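Local structure of SusD-like carbohydrate binding protein (Bacteroides vulgatus, 3LEW) at residues Y129-A133 with S134-F138; F407-I410 with D411-N415. The protein probably binds carbohydrate at the outer membrane surface, in the manner of SusD-like glycan-capturing proteins. All blocks are in the same frame, centred on the assembly; numbering follows the deposited sequence.

Contact 1 (Y129-A133 with S134-F138); sequences YLHLA and SCYSF
This is a local, buried contact of backbone and side chains at the C-terminal end of helix 111-135 in the SusD fold, where Leu-130, His-131 and Leu-132 meet Ser-134, Cys-135 and Tyr-136. Ser-134 grips the carbonyl of Leu-130 twice: its backbone N donates to Leu-130 O at 3.0 Å, and its OG does so at 2.7 Å from the opposite face of the carbonyl plane. With OG between the backbone N and the carbonyl carbon (chi1 61°), the hydroxyl is directed at Leu-130 O, folded back over the preceding turn. One residue on, Cys-135 N makes only weak bonds to His-131 O and Leu-132 O, while Tyr-136 N returns to Leu-132 O at 3.0 Å. A water lies between Ala-133 O and Ser-137 O, hydrogen-bonded to each. Both His-131 NE2 and Tyr-136 OH are hydrogen-bonded to Ser-86 OG on helix 81-103, which ties the two rings to one neighbour. In one of its two modelled conformers, Cys-135 places SG obliquely to the imidazole of His-131. Over one face of the Tyr-136 ring lies Leu-132 CD2, a CH-pi contact displaced toward the rim, with its closest ring atom CE1 at 3.7 Å.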
ATOM      1  N   TYR A 129       1.605   8.442 -10.278  1.00 13.84           N
ATOM      2  CA  TYR A 129       1.030   9.764  -9.841  1.00 14.14           C
ATOM      3  C   TYR A 129       0.047   9.594  -8.665  1.00 13.56           C
ATOM      4  O   TYR A 129      -0.074  10.478  -7.808  1.00 12.99           O
ATOM      5  CB  TYR A 129       0.428  10.557 -10.993  1.00 13.74           C
ATOM      6  CG  TYR A 129       1.487  11.203 -11.860  1.00 13.57           C
ATOM      7  CD1 TYR A 129       2.404  12.098 -11.327  1.00 13.13           C
ATOM      8  CD2 TYR A 129       1.613  10.869 -13.219  1.00 12.53           C
ATOM      9  CE1 TYR A 129       3.417  12.657 -12.094  1.00 13.27           C
ATOM     10  CE2 TYR A 129       2.619  11.447 -14.012  1.00 15.06           C
ATOM     11  CZ  TYR A 129       3.544  12.317 -13.430  1.00 14.37           C
ATOM     12  OH  TYR A 129       4.576  12.877 -14.167  1.00 15.01           O
ATOM     13  N   LEU A 130      -0.659   8.454  -8.594  1.00 13.64           N
ATOM     14  CA  LEU A 130      -1.512   8.163  -7.435  1.00 13.86           C
ATOM     15  C   LEU A 130      -0.670   8.046  -6.156  1.00 15.06           C
ATOM     16  O   LEU A 130      -1.036   8.541  -5.088  1.00 14.08           O
ATOM     17  CB  LEU A 130      -2.330   6.897  -7.631  1.00 14.14           C
ATOM     18  CG  LEU A 130      -3.177   6.396  -6.464  1.00 14.74           C
ATOM     19  CD1 LEU A 130      -4.188   7.485  -6.079  1.00 16.44           C
ATOM     20  CD2 LEU A 130      -3.909   5.092  -6.818  1.00 16.68           C
ATOM     21  N   HIS A 131       0.481   7.390  -6.257  1.00 15.30           N
ATOM     22  CA  HIS A 131       1.424   7.342  -5.140  1.00 14.77           C
ATOM     23  C   HIS A 131       1.831   8.737  -4.645  1.00 14.52           C
ATOM     24  O   HIS A 131       1.762   9.054  -3.436  1.00 14.37           O
ATOM     25  CB  HIS A 131       2.669   6.578  -5.533  1.00 14.57           C
ATOM     26  CG  HIS A 131       3.728   6.587  -4.468  1.00 15.89           C
ATOM     27  ND1 HIS A 131       3.570   5.951  -3.249  1.00 20.38           N
ATOM     28  CD2 HIS A 131       4.965   7.142  -4.448  1.00 19.67           C
ATOM     29  CE1 HIS A 131       4.652   6.150  -2.507  1.00 20.13           C
ATOM     30  NE2 HIS A 131       5.523   6.853  -3.219  1.00 16.92           N
ATOM     31  N   LEU A 132       2.213   9.592  -5.592  1.00 14.12           N
ATOM     32  CA  LEU A 132       2.629  10.947  -5.258  1.00 14.20           C
ATOM     33  C   LEU A 132       1.475  11.714  -4.628  1.00 14.01           C
ATOM     34  O   LEU A 132       1.642  12.311  -3.530  1.00 13.57           O
ATOM     35  CB  LEU A 132       3.200  11.659  -6.492  1.00 14.13           C
ATOM     36  CG  LEU A 132       4.550  11.118  -6.986  1.00 15.74           C
ATOM     37  CD1 LEU A 132       4.879  11.590  -8.456  1.00 14.01           C
ATOM     38  CD2 LEU A 132       5.702  11.485  -6.045  1.00 16.57           C
ATOM     39  N   ALA A 133       0.290  11.670  -5.251  1.00 13.32           N
ATOM     40  CA  ALA A 133      -0.858  12.422  -4.770  1.00 13.60           C
ATOM     41  C   ALA A 133      -1.297  12.013  -3.363  1.00 13.59           C
ATOM     42  O   ALA A 133      -1.673  12.845  -2.559  1.00 15.40           O
ATOM     43  CB  ALA A 133      -2.043  12.254  -5.727  1.00 13.32           C
ATOM     44  N   SER A 134      -1.260  10.712  -3.096  1.00 14.15           N
ATOM     45  CA  SER A 134      -1.798  10.163  -1.838  1.00 14.87           C
ATOM     46  C   SER A 134      -0.860  10.236  -0.652  1.00 15.23           C
ATOM     47  O   SER A 134      -1.331  10.061   0.480  1.00 16.17           O
ATOM     48  CB  SER A 134      -2.281   8.715  -2.046  1.00 15.16           C
ATOM     49  OG  SER A 134      -1.240   7.830  -2.444  1.00 16.90           O
ATOM     50  N   CYS A 135       0.447  10.451  -0.860  1.00 14.65           N
ATOM     51  CA  CYS A 135       1.485  10.430   0.175  0.50 14.62           C
ATOM     52  C   CYS A 135       2.203  11.773   0.431  1.00 14.87           C
ATOM     53  O   CYS A 135       2.789  11.961   1.463  1.00 14.77           O
ATOM     54  CB  CYS A 135       2.578   9.442  -0.237  0.50 14.34           C
ATOM     55  SG  CYS A 135       2.074   7.715  -0.179  0.50 15.25           S
ATOM     56  N   TYR A 136       2.231  12.660  -0.568  1.00 13.52           N
ATOM     57  CA  TYR A 136       3.038  13.898  -0.512  1.00 13.16           C
ATOM     58  C   TYR A 136       2.261  15.184  -0.183  1.00 13.87           C
ATOM     59  O   TYR A 136       2.839  16.302  -0.173  1.00 13.42           O
ATOM     60  CB  TYR A 136       3.807  14.087  -1.838  1.00 12.49           C
ATOM     61  CG  TYR A 136       4.977  13.151  -2.015  1.00 12.46           C
ATOM     62  CD1 TYR A 136       4.792  11.772  -2.258  1.00 12.41           C
ATOM     63  CD2 TYR A 136       6.267  13.603  -1.843  1.00 13.00           C
ATOM     64  CE1 TYR A 136       5.874  10.871  -2.401  1.00 12.31           C
ATOM     65  CE2 TYR A 136       7.345  12.726  -1.967  1.00 14.49           C
ATOM     66  CZ  TYR A 136       7.133  11.355  -2.231  1.00 12.21           C
ATOM     67  OH  TYR A 136       8.205  10.569  -2.363  1.00 14.36           O
ATOM     68  N   SER A 137       0.968  15.038   0.080  1.00 14.20           N
ATOM     69  CA  SER A 137       0.116  16.155   0.445  1.00 14.66           C
ATOM     70  C   SER A 137      -0.960  15.633   1.403  1.00 13.53           C
ATOM     71  O   SER A 137      -1.312  14.443   1.397  1.00 12.70           O
ATOM     72  CB  SER A 137      -0.602  16.710  -0.771  1.00 15.61           C
ATOM     73  OG  SER A 137       0.244  17.076  -1.864  1.00 16.88           O
ATOM     74  N   PHE A 138      -1.500  16.534   2.198  1.00 13.64           N
ATOM     75  CA  PHE A 138      -2.711  16.232   2.963  1.00 13.24           C
ATOM     76  C   PHE A 138      -3.905  16.049   2.010  1.00 13.85           C
ATOM     77  O   PHE A 138      -3.804  16.276   0.772  1.00 13.81           O
ATOM     78  CB  PHE A 138      -3.010  17.322   4.017  1.00 14.01           C
ATOM     79  CG  PHE A 138      -1.922  17.473   5.038  1.00 12.01           C
ATOM     80  CD1 PHE A 138      -1.557  16.390   5.835  1.00 12.29           C
ATOM     81  CD2 PHE A 138      -1.254  18.676   5.192  1.00 13.20           C
ATOM     82  CE1 PHE A 138      -0.574  16.511   6.795  1.00 13.84           C
ATOM     83  CE2 PHE A 138      -0.245  18.813   6.136  1.00 13.93           C
ATOM     84  CZ  PHE A 138       0.075  17.727   6.958  1.00 13.36           C
TER
HETATM   85  O   HOH W   1      -3.218  13.530  -0.481  1.00 15.17           O

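Contact 2 (F407-I410 with D411-N415); sequences FSLI and DIIRN
The guanidinium of Arg-414 is met obliquely by Ile-410 O, has Asn-415 OD1 over one face, 3.3 Å above the plane and toward the rim, and holds Asp-411 OD1 in plane at its edge. The grip is side-on, one turn back along helix 408-414: NE and NH2 both donate to the single atom Asp-411 OD1, NE at 2.9 Å and NH2 at 3.2 Å. They come from the same face of the carboxylate, NE on the anti side and NH2 from well above the plane. Arg-414 CG lies between its backbone N and carbonyl carbon (chi1 76°), which lays the extended chain across Ile-410 O, with CG at 3.4 Å from that oxygen, and carries NE back to the aspartate. Along the backbone, Asp-411 N, Ile-412 N, Ile-413 N and Arg-414 N bond in turn to the carbonyls of Phe-407, Ser-408, Leu-409 and Ile-410, the alpha-helical i to i+4 pattern. Elsewhere on the helix, Leu-409 CG touches Ile-413 CD1 at 3.9 Å. Asp-411 OD2 pairs with Arg-398, and Arg-414 NH2 with Glu-355. Replacing Asp-411 by an alanine is likely to leave Arg-414 and Arg-398 without their shared carboxylate, and the guanidinium less firmly fixed at that edge. Two acids thus alternate with two arginines around the buried Asp-411 and Arg-414, and their opposite charges probably offset the closeness of Arg-398 to Arg-414 NH2.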
ATOM      1  N   PHE A 407      -1.750   0.312   3.592  1.00 14.86           N
ATOM      2  CA  PHE A 407      -2.787   1.328   3.513  1.00 14.99           C
ATOM      3  C   PHE A 407      -2.927   2.188   4.773  1.00 14.98           C
ATOM      4  O   PHE A 407      -3.643   3.188   4.718  1.00 15.50           O
ATOM      5  CB  PHE A 407      -4.143   0.667   3.263  1.00 14.64           C
ATOM      6  CG  PHE A 407      -4.236  -0.090   1.968  1.00 14.21           C
ATOM      7  CD1 PHE A 407      -4.596   0.546   0.806  1.00 16.32           C
ATOM      8  CD2 PHE A 407      -3.962  -1.453   1.919  1.00 15.19           C
ATOM      9  CE1 PHE A 407      -4.669  -0.163  -0.392  1.00 15.60           C
ATOM     10  CE2 PHE A 407      -4.061  -2.178   0.723  1.00 16.56           C
ATOM     11  CZ  PHE A 407      -4.435  -1.520  -0.426  1.00 18.98           C
ATOM     12  N   SER A 408      -2.298   1.834   5.894  1.00 15.08           N
ATOM     13  CA  SER A 408      -2.680   2.530   7.144  1.00 14.20           C
ATOM     14  C   SER A 408      -2.473   4.043   7.076  1.00 14.36           C
ATOM     15  O   SER A 408      -3.377   4.812   7.374  1.00 14.40           O
ATOM     16  CB  SER A 408      -1.948   1.999   8.382  1.00 14.40           C
ATOM     17  OG  SER A 408      -2.136   0.589   8.579  1.00 14.77           O
ATOM     18  N   LEU A 409      -1.282   4.480   6.660  1.00 14.57           N
ATOM     19  CA  LEU A 409      -0.996   5.935   6.575  1.00 13.51           C
ATOM     20  C   LEU A 409      -1.835   6.581   5.495  1.00 13.73           C
ATOM     21  O   LEU A 409      -2.234   7.729   5.616  1.00 13.69           O
ATOM     22  CB  LEU A 409       0.473   6.167   6.259  1.00 14.47           C
ATOM     23  CG  LEU A 409       0.948   7.630   6.120  1.00 12.92           C
ATOM     24  CD1 LEU A 409       0.877   8.404   7.474  1.00 13.66           C
ATOM     25  CD2 LEU A 409       2.404   7.657   5.532  1.00 14.44           C
ATOM     26  N   ILE A 410      -2.074   5.851   4.402  1.00 13.79           N
ATOM     27  CA  ILE A 410      -2.820   6.419   3.263  1.00 13.74           C
ATOM     28  C   ILE A 410      -4.238   6.764   3.673  1.00 13.84           C
ATOM     29  O   ILE A 410      -4.750   7.831   3.373  1.00 12.83           O
ATOM     30  CB  ILE A 410      -2.885   5.394   2.079  1.00 14.94           C
ATOM     31  CG1 ILE A 410      -1.458   5.027   1.610  1.00 16.81           C
ATOM     32  CG2 ILE A 410      -3.848   5.894   0.986  1.00 15.08           C
ATOM     33  CD1 ILE A 410      -0.560   6.184   1.251  1.00 17.00           C
ATOM     34  N   ASP A 411      -4.811   5.920   4.509  1.00 14.01           N
ATOM     35  CA  ASP A 411      -6.144   6.162   5.072  1.00 13.05           C
ATOM     36  C   ASP A 411      -6.152   7.277   6.096  1.00 14.26           C
ATOM     37  O   ASP A 411      -7.057   8.098   6.088  1.00 15.72           O
ATOM     38  CB  ASP A 411      -6.713   4.904   5.685  1.00 13.35           C
ATOM     39  CG  ASP A 411      -7.165   3.888   4.640  1.00 16.93           C
ATOM     40  OD1 ASP A 411      -7.255   4.184   3.407  1.00 16.79           O
ATOM     41  OD2 ASP A 411      -7.434   2.736   5.059  1.00 18.33           O
ATOM     42  N   ILE A 412      -5.136   7.322   6.970  1.00 13.80           N
ATOM     43  CA  ILE A 412      -4.984   8.401   7.962  1.00 13.77           C
ATOM     44  C   ILE A 412      -4.954   9.782   7.265  1.00 14.00           C
ATOM     45  O   ILE A 412      -5.640  10.747   7.670  1.00 14.67           O
ATOM     46  CB  ILE A 412      -3.721   8.143   8.830  1.00 14.15           C
ATOM     47  CG1 ILE A 412      -4.076   7.036   9.849  1.00 16.14           C
ATOM     48  CG2 ILE A 412      -3.241   9.428   9.585  1.00 15.95           C
ATOM     49  CD1 ILE A 412      -2.890   6.402  10.566  1.00 20.29           C
ATOM     50  N   ILE A 413      -4.175   9.860   6.219  1.00 13.75           N
ATOM     51  CA  ILE A 413      -4.040  11.090   5.403  1.00 14.14           C
ATOM     52  C   ILE A 413      -5.378  11.423   4.709  1.00 14.43           C
ATOM     53  O   ILE A 413      -5.949  12.480   4.945  1.00 13.21           O
ATOM     54  CB  ILE A 413      -2.940  10.978   4.373  1.00 14.46           C
ATOM     55  CG1 ILE A 413      -1.539  10.999   5.022  1.00 13.75           C
ATOM     56  CG2 ILE A 413      -2.975  12.138   3.401  1.00 14.00           C
ATOM     57  CD1 ILE A 413      -0.335  10.673   4.057  1.00 14.50           C
ATOM     58  N   ARG A 414      -5.882  10.516   3.880  1.00 13.69           N
ATOM     59  CA  ARG A 414      -7.053  10.881   3.054  1.00 13.71           C
ATOM     60  C   ARG A 414      -8.320  11.127   3.865  1.00 13.78           C
ATOM     61  O   ARG A 414      -9.164  11.930   3.487  1.00 14.77           O
ATOM     62  CB  ARG A 414      -7.279   9.851   1.967  1.00 11.95           C
ATOM     63  CG  ARG A 414      -7.912   8.542   2.462  1.00 12.59           C
ATOM     64  CD  ARG A 414      -7.959   7.486   1.383  1.00 13.53           C
ATOM     65  NE  ARG A 414      -8.552   6.278   1.938  1.00 13.93           N
ATOM     66  CZ  ARG A 414      -9.864   6.051   2.023  1.00 14.19           C
ATOM     67  NH1 ARG A 414     -10.728   6.882   1.509  1.00 14.60           N
ATOM     68  NH2 ARG A 414     -10.302   4.947   2.627  1.00 16.11           N
ATOM     69  N   ASN A 415      -8.460  10.465   5.004  1.00 13.51           N
ATOM     70  CA  ASN A 415      -9.660  10.632   5.843  1.00 14.50           C
ATOM     71  C   ASN A 415      -9.509  11.720   6.931  1.00 14.87           C
ATOM     72  O   ASN A 415     -10.436  11.954   7.711  1.00 15.12           O
ATOM     73  CB  ASN A 415     -10.020   9.305   6.508  1.00 14.57           C
ATOM     74  CG  ASN A 415     -10.342   8.207   5.509  1.00 16.61           C
ATOM     75  OD1 ASN A 415     -10.806   8.470   4.415  1.00 19.95           O
ATOM     76  ND2 ASN A 415     -10.164   6.960   5.935  1.00 17.65           N
TER

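How the contacts relate
Contacts 1 and 2 lie far apart in sequence, yet their centres are about 11 Å apart and they touch directly. Ile-410 and Ile-413 make the direct contacts from 407-415: Ile-413 CG2 reaches within 3.5 Å of Ser-137 O, just past the end of helix 111-135, and Ile-413 CD1 lies 3.8 Å from Ser-134 O. In one of the two modelled positions of Cys-135 SG, Ile-410 CD1 packs against the sulfur as well. Tyr-215 of helix 202-215 joins them too, touching Leu-130 and Ser-134 in contact 1 and Phe-407, Ile-410 and Arg-414 in contact 2. Van der Waals packing of isoleucine side chains on the C-terminal end of helix 111-135 thus joins it to helix 408-414 in the buried interior of the chain.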